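Long-range contact in DNA mismatch repair protein PMS1 (Saccharomyces cerevisiae, PDB 3H4L), which probably uses ATP binding in its GHKL-type N-terminal domain to act in DNA mismatch repair: residues L33-I47 with E55-D67. Sequence-based numbering, arbitrary orientation.
Sequences LVDNSIDANANQIEI and ESIECSDNGDGID. With MG (magnesium ion), chain F; ANP (phosphoaminophosphonic acid-adenylate ester), chain E.
This is the adenine end of a GHKL (Bergerat-fold) ATP site, where Ser37 of helix 26-39 and Asp61 meet at the amino edge of the adenine of the bound ATP analogue. Ser37 OG donates to Asp61 OD2 at 2.7 Å, on the lone pair that faces away from the other carboxylate oxygen. The same OD2 takes ANP N6 at 3.1 Å, so one oxygen reads the adenine amino group while the serine, bonded to the same oxygen, probably steadies it. Asp61 CG sits between its backbone N and carbonyl carbon (chi1 65°), which lets OD1 accept from Gly63 N, an Asx turn; OD1 also takes Thr145 N. Next to Ser37 on the helix, Asn36 binds the magnesium ion through OD1 at 2.2 Å.

Beyond the pocket, Asn62 grips the end of the loop after the helix, where it enters strand 44-50. Its OD1 accepts from Asn43 N in the carbonyl plane and from Gln44 N well above that plane, while its ND2 gives an almost straight bond to Asn43 OD1 (2.6 Å, 169°), the two amides nearly perpendicular. With an alanine here, the backbone N-H groups of Asn43 and Gln44 would probably lose their shared acceptor, and the Asn43 side chain would be set free to turn. Nearer the helix, Asn41 ND2 meets Asp64 OD1 from above the carboxylate plane, and Ala40 O receives Asp64 N at 2.9 Å.

Strands 44-47 and 56-61 pair antiparallel, with Glu46 and Ser60 exchanging both backbone bonds. Helix 33-39 lies on the face bearing Ile45, Ile47 and Cys59: Leu33 CB rests on Cys59 CB at 3.8 Å and its CD1 meets Ile57 CD1 tip to tip. Strands 144-150 and 189-195 flank this hairpin in the mixed sheet, with Leu33 also touching Val147 and Val34 touching Phe190.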
loop_
_atom_site.group_PDB
_atom_site.type_symbol
_atom_site.label_atom_id
_atom_site.label_comp_id
_atom_site.label_asym_id
_atom_site.label_seq_id
_atom_site.Cartn_x
_atom_site.Cartn_y
_atom_site.Cartn_z
ATOM N N LEU B 33 -3.144 8.890 -17.308
ATOM C CA LEU B 33 -3.148 7.459 -17.567
ATOM C C LEU B 33 -4.509 6.800 -17.278
ATOM O O LEU B 33 -5.010 6.011 -18.090
ATOM C CB LEU B 33 -2.042 6.789 -16.752
ATOM C CG LEU B 33 -0.662 7.311 -17.153
ATOM C CD1 LEU B 33 0.394 6.709 -16.243
ATOM C CD2 LEU B 33 -0.390 6.982 -18.628
ATOM N N VAL B 34 -5.097 7.111 -16.128
ATOM C CA VAL B 34 -6.399 6.552 -15.783
ATOM C C VAL B 34 -7.418 6.959 -16.863
ATOM O O VAL B 34 -8.110 6.100 -17.432
ATOM C CB VAL B 34 -6.861 7.049 -14.374
ATOM C CG1 VAL B 34 -8.306 6.629 -14.098
ATOM C CG2 VAL B 34 -5.925 6.488 -13.294
ATOM N N ASP B 35 -7.489 8.263 -17.154
ATOM C CA ASP B 35 -8.398 8.795 -18.168
ATOM C C ASP B 35 -8.270 8.034 -19.478
ATOM O O ASP B 35 -9.273 7.661 -20.094
ATOM C CB ASP B 35 -8.116 10.276 -18.436
ATOM C CG ASP B 35 -8.791 11.187 -17.439
ATOM O OD1 ASP B 35 -9.448 10.668 -16.522
ATOM O OD2 ASP B 35 -8.670 12.426 -17.572
ATOM N N ASN B 36 -7.037 7.804 -19.913
ATOM C CA ASN B 36 -6.848 7.082 -21.147
ATOM C C ASN B 36 -7.394 5.657 -21.074
ATOM O O ASN B 36 -8.023 5.181 -22.019
ATOM C CB ASN B 36 -5.377 7.090 -21.539
ATOM C CG ASN B 36 -4.954 8.420 -22.104
ATOM O OD1 ASN B 36 -5.793 9.212 -22.523
ATOM N ND2 ASN B 36 -3.654 8.676 -22.130
ATOM N N SER B 37 -7.168 4.986 -19.951
ATOM C CA SER B 37 -7.660 3.624 -19.784
ATOM C C SER B 37 -9.182 3.629 -19.838
ATOM O O SER B 37 -9.780 2.864 -20.586
ATOM C CB SER B 37 -7.175 3.022 -18.452
ATOM O OG SER B 37 -5.779 2.753 -18.496
ATOM N N ILE B 38 -9.813 4.501 -19.063
ATOM C CA ILE B 38 -11.266 4.550 -19.077
ATOM C C ILE B 38 -11.761 4.812 -20.497
ATOM O O ILE B 38 -12.731 4.203 -20.932
ATOM C CB ILE B 38 -11.802 5.627 -18.131
ATOM C CG1 ILE B 38 -11.390 5.304 -16.697
ATOM C CG2 ILE B 38 -13.307 5.684 -18.219
ATOM C CD1 ILE B 38 -11.729 6.388 -15.714
ATOM N N ASP B 39 -11.087 5.707 -21.218
ATOM C CA ASP B 39 -11.463 6.019 -22.601
ATOM C C ASP B 39 -11.328 4.785 -23.483
ATOM O O ASP B 39 -11.975 4.681 -24.522
ATOM C CB ASP B 39 -10.567 7.112 -23.211
ATOM C CG ASP B 39 -10.791 8.481 -22.598
ATOM O OD1 ASP B 39 -11.942 8.789 -22.220
ATOM O OD2 ASP B 39 -9.811 9.260 -22.518
ATOM N N ALA B 40 -10.465 3.862 -23.073
ATOM C CA ALA B 40 -10.236 2.650 -23.844
ATOM C C ALA B 40 -11.240 1.552 -23.503
ATOM O O ALA B 40 -11.081 0.399 -23.907
ATOM C CB ALA B 40 -8.812 2.157 -23.621
ATOM N N ASN B 41 -12.266 1.914 -22.745
ATOM C CA ASN B 41 -13.308 0.971 -22.387
ATOM C C ASN B 41 -12.773 -0.198 -21.589
ATOM O O ASN B 41 -13.097 -1.362 -21.871
ATOM C CB ASN B 41 -13.987 0.458 -23.651
ATOM C CG ASN B 41 -14.439 1.576 -24.552
ATOM O OD1 ASN B 41 -15.256 2.408 -24.153
ATOM N ND2 ASN B 41 -13.907 1.615 -25.774
ATOM N N ALA B 42 -11.937 0.111 -20.602
ATOM C CA ALA B 42 -11.391 -0.921 -19.744
ATOM C C ALA B 42 -12.356 -1.068 -18.584
ATOM O O ALA B 42 -13.026 -0.110 -18.218
ATOM C CB ALA B 42 -10.024 -0.508 -19.231
ATOM N N ASN B 43 -12.456 -2.270 -18.027
ATOM C CA ASN B 43 -13.313 -2.482 -16.866
ATOM C C ASN B 43 -12.396 -2.903 -15.727
ATOM O O ASN B 43 -12.838 -3.102 -14.591
ATOM C CB ASN B 43 -14.385 -3.552 -17.124
ATOM C CG ASN B 43 -13.805 -4.862 -17.614
ATOM O OD1 ASN B 43 -12.823 -5.374 -17.062
ATOM N ND2 ASN B 43 -14.420 -5.420 -18.657
ATOM N N GLN B 44 -11.111 -3.037 -16.042
ATOM C CA GLN B 44 -10.131 -3.390 -15.032
ATOM C C GLN B 44 -8.893 -2.495 -15.135
ATOM O O GLN B 44 -8.228 -2.433 -16.174
ATOM C CB GLN B 44 -9.723 -4.862 -15.145
ATOM C CG GLN B 44 -9.260 -5.424 -13.812
ATOM C CD GLN B 44 -8.788 -6.865 -13.882
ATOM O OE1 GLN B 44 -9.440 -7.726 -14.489
ATOM N NE2 GLN B 44 -7.651 -7.140 -13.238
ATOM N N ILE B 45 -8.582 -1.797 -14.052
ATOM C CA ILE B 45 -7.429 -0.913 -14.054
ATOM C C ILE B 45 -6.515 -1.159 -12.875
ATOM O O ILE B 45 -6.919 -1.077 -11.719
ATOM C CB ILE B 45 -7.859 0.550 -14.069
ATOM C CG1 ILE B 45 -8.636 0.826 -15.360
ATOM C CG2 ILE B 45 -6.634 1.448 -13.984
ATOM C CD1 ILE B 45 -9.230 2.198 -15.442
ATOM N N GLU B 46 -5.267 -1.454 -13.189
ATOM C CA GLU B 46 -4.276 -1.749 -12.182
ATOM C C GLU B 46 -3.159 -0.732 -12.290
ATOM O O GLU B 46 -2.673 -0.448 -13.386
ATOM C CB GLU B 46 -3.735 -3.160 -12.407
ATOM C CG GLU B 46 -2.787 -3.658 -11.346
ATOM C CD GLU B 46 -2.208 -5.000 -11.717
ATOM O OE1 GLU B 46 -3.007 -5.899 -12.080
ATOM O OE2 GLU B 46 -0.968 -5.153 -11.652
ATOM N N ILE B 47 -2.760 -0.196 -11.138
ATOM C CA ILE B 47 -1.724 0.819 -11.052
ATOM C C ILE B 47 -0.654 0.353 -10.084
ATOM O O ILE B 47 -0.936 0.050 -8.925
ATOM C CB ILE B 47 -2.330 2.136 -10.551
ATOM C CG1 ILE B 47 -3.482 2.552 -11.467
ATOM C CG2 ILE B 47 -1.282 3.217 -10.497
ATOM C CD1 ILE B 47 -4.210 3.774 -10.993
ATOM N N GLU B 55 10.374 6.116 -8.555
ATOM C CA GLU B 55 10.974 5.212 -9.528
ATOM C C GLU B 55 10.102 5.094 -10.773
ATOM O O GLU B 55 10.580 5.236 -11.898
ATOM C CB GLU B 55 11.169 3.830 -8.890
ATOM C CG GLU B 55 11.710 2.749 -9.811
ATOM C CD GLU B 55 13.125 3.018 -10.289
ATOM O OE1 GLU B 55 13.763 3.981 -9.794
ATOM O OE2 GLU B 55 13.609 2.255 -11.159
ATOM N N SER B 56 8.813 4.846 -10.580
ATOM C CA SER B 56 7.931 4.707 -11.732
ATOM C C SER B 56 6.467 4.481 -11.389
ATOM O O SER B 56 6.105 4.203 -10.242
ATOM C CB SER B 56 8.403 3.539 -12.591
ATOM O OG SER B 56 8.448 2.349 -11.816
ATOM N N ILE B 57 5.628 4.604 -12.409
ATOM C CA ILE B 57 4.214 4.364 -12.246
ATOM C C ILE B 57 3.779 3.585 -13.449
ATOM O O ILE B 57 4.128 3.933 -14.569
ATOM C CB ILE B 57 3.380 5.645 -12.152
ATOM C CG1 ILE B 57 1.907 5.252 -12.278
ATOM C CG2 ILE B 57 3.812 6.649 -13.175
ATOM C CD1 ILE B 57 0.949 6.382 -12.129
ATOM N N GLU B 58 2.997 2.540 -13.220
ATOM C CA GLU B 58 2.522 1.714 -14.310
ATOM C C GLU B 58 1.001 1.610 -14.310
ATOM O O GLU B 58 0.374 1.358 -13.285
ATOM C CB GLU B 58 3.167 0.324 -14.221
ATOM C CG GLU B 58 2.565 -0.710 -15.179
ATOM C CD GLU B 58 3.228 -2.084 -15.098
ATOM O OE1 GLU B 58 2.576 -3.076 -15.492
ATOM O OE2 GLU B 58 4.394 -2.179 -14.656
ATOM N N CYS B 59 0.401 1.808 -15.473
ATOM C CA CYS B 59 -1.044 1.711 -15.558
ATOM C C CYS B 59 -1.427 0.607 -16.538
ATOM O O CYS B 59 -1.069 0.666 -17.724
ATOM C CB CYS B 59 -1.642 3.048 -15.995
ATOM S SG CYS B 59 -3.426 3.073 -15.914
ATOM N N SER B 60 -2.137 -0.402 -16.027
ATOM C CA SER B 60 -2.568 -1.544 -16.831
ATOM C C SER B 60 -4.072 -1.675 -16.915
ATOM O O SER B 60 -4.765 -1.650 -15.895
ATOM C CB SER B 60 -2.009 -2.857 -16.270
ATOM O OG SER B 60 -0.721 -3.125 -16.776
ATOM N N ASP B 61 -4.574 -1.832 -18.133
ATOM C CA ASP B 61 -6.001 -1.981 -18.333
ATOM C C ASP B 61 -6.279 -3.089 -19.342
ATOM O O ASP B 61 -5.368 -3.572 -20.023
ATOM C CB ASP B 61 -6.601 -0.669 -18.835
ATOM C CG ASP B 61 -6.085 -0.279 -20.203
ATOM O OD1 ASP B 61 -6.147 -1.115 -21.132
ATOM O OD2 ASP B 61 -5.626 0.873 -20.359
ATOM N N ASN B 62 -7.543 -3.489 -19.437
ATOM C CA ASN B 62 -7.942 -4.516 -20.382
ATOM C C ASN B 62 -8.804 -3.861 -21.468
ATOM O O ASN B 62 -9.737 -4.465 -21.999
ATOM C CB ASN B 62 -8.710 -5.627 -19.657
ATOM C CG ASN B 62 -9.893 -5.102 -18.863
ATOM O OD1 ASN B 62 -10.143 -3.891 -18.823
ATOM N ND2 ASN B 62 -10.629 -6.014 -18.221
ATOM N N GLY B 63 -8.478 -2.617 -21.798
ATOM C CA GLY B 63 -9.232 -1.898 -22.805
ATOM C C GLY B 63 -8.992 -2.377 -24.224
ATOM O O GLY B 63 -8.383 -3.417 -24.459
ATOM N N ASP B 64 -9.467 -1.583 -25.174
ATOM C CA ASP B 64 -9.353 -1.892 -26.592
ATOM C C ASP B 64 -7.936 -1.930 -27.141
ATOM O O ASP B 64 -7.724 -2.432 -28.239
ATOM C CB ASP B 64 -10.184 -0.892 -27.396
ATOM C CG ASP B 64 -11.645 -0.899 -26.989
ATOM O OD1 ASP B 64 -12.380 0.033 -27.372
ATOM O OD2 ASP B 64 -12.057 -1.846 -26.285
ATOM N N GLY B 65 -6.965 -1.409 -26.394
ATOM C CA GLY B 65 -5.593 -1.426 -26.878
ATOM C C GLY B 65 -5.338 -0.383 -27.953
ATOM O O GLY B 65 -6.255 0.316 -28.366
ATOM N N ILE B 66 -4.098 -0.284 -28.422
ATOM C CA ILE B 66 -3.733 0.708 -29.429
ATOM C C ILE B 66 -3.557 0.103 -30.819
ATOM O O ILE B 66 -2.858 -0.891 -30.980
ATOM C CB ILE B 66 -2.396 1.403 -29.056
ATOM C CG1 ILE B 66 -2.481 1.982 -27.644
ATOM C CG2 ILE B 66 -2.066 2.496 -30.071
ATOM C CD1 ILE B 66 -1.121 2.310 -27.046
ATOM N N ASP B 67 -4.165 0.716 -31.827
ATOM C CA ASP B 67 -4.031 0.212 -33.181
ATOM C C ASP B 67 -2.572 0.298 -33.631
ATOM O O ASP B 67 -1.953 1.355 -33.562
ATOM C CB ASP B 67 -4.921 1.020 -34.125
ATOM C CG ASP B 67 -4.885 0.504 -35.561
ATOM O OD1 ASP B 67 -5.928 0.624 -36.238
ATOM O OD2 ASP B 67 -3.829 0.003 -36.021
HETATM MG MG MG F . -5.737 11.282 -23.133
HETATM P PG ANP E . -7.033 13.690 -23.851
HETATM O O1G ANP E . -6.024 13.068 -22.977
HETATM O O2G ANP E . -8.366 13.195 -23.605
HETATM O O3G ANP E . -7.044 15.195 -23.839
HETATM P PB ANP E . -6.064 11.834 -25.800
HETATM O O1B ANP E . -6.316 11.659 -27.259
HETATM O O2B ANP E . -6.486 10.743 -24.941
HETATM N N3B ANP E . -6.647 13.260 -25.360
HETATM P PA ANP E . -3.379 11.258 -24.831
HETATM O O1A ANP E . -3.890 11.094 -23.485
HETATM O O2A ANP E . -2.008 11.803 -25.053
HETATM O O3A ANP E . -4.491 12.028 -25.681
HETATM O "O5'" ANP E . -3.186 9.838 -25.529
HETATM C "C5'" ANP E . -3.637 9.751 -26.828
HETATM C "C4'" ANP E . -3.658 8.579 -27.728
HETATM O "O4'" ANP E . -2.895 7.492 -27.174
HETATM C "C3'" ANP E . -5.107 8.257 -27.590
HETATM O "O3'" ANP E . -5.879 9.074 -28.478
HETATM C "C2'" ANP E . -5.128 6.773 -27.806
HETATM O "O2'" ANP E . -5.297 6.557 -29.194
HETATM C "C1'" ANP E . -3.747 6.357 -27.202
HETATM N N9 ANP E . -3.713 5.819 -25.809
HETATM C C8 ANP E . -3.156 6.320 -24.642
HETATM N N7 ANP E . -3.297 5.598 -23.570
HETATM C C5 ANP E . -4.011 4.511 -24.037
HETATM C C6 ANP E . -4.534 3.306 -23.430
HETATM N N6 ANP E . -4.358 3.047 -22.140
HETATM N N1 ANP E . -5.236 2.372 -24.193
HETATM C C2 ANP E . -5.441 2.596 -25.537
HETATM N N3 ANP E . -4.990 3.696 -26.205
HETATM C C4 ANP E . -4.295 4.621 -25.411
HETATM O O HOH W 1 -7.577 11.121 -22.000
HETATM O O HOH W 2 -5.231 11.219 -21.057
#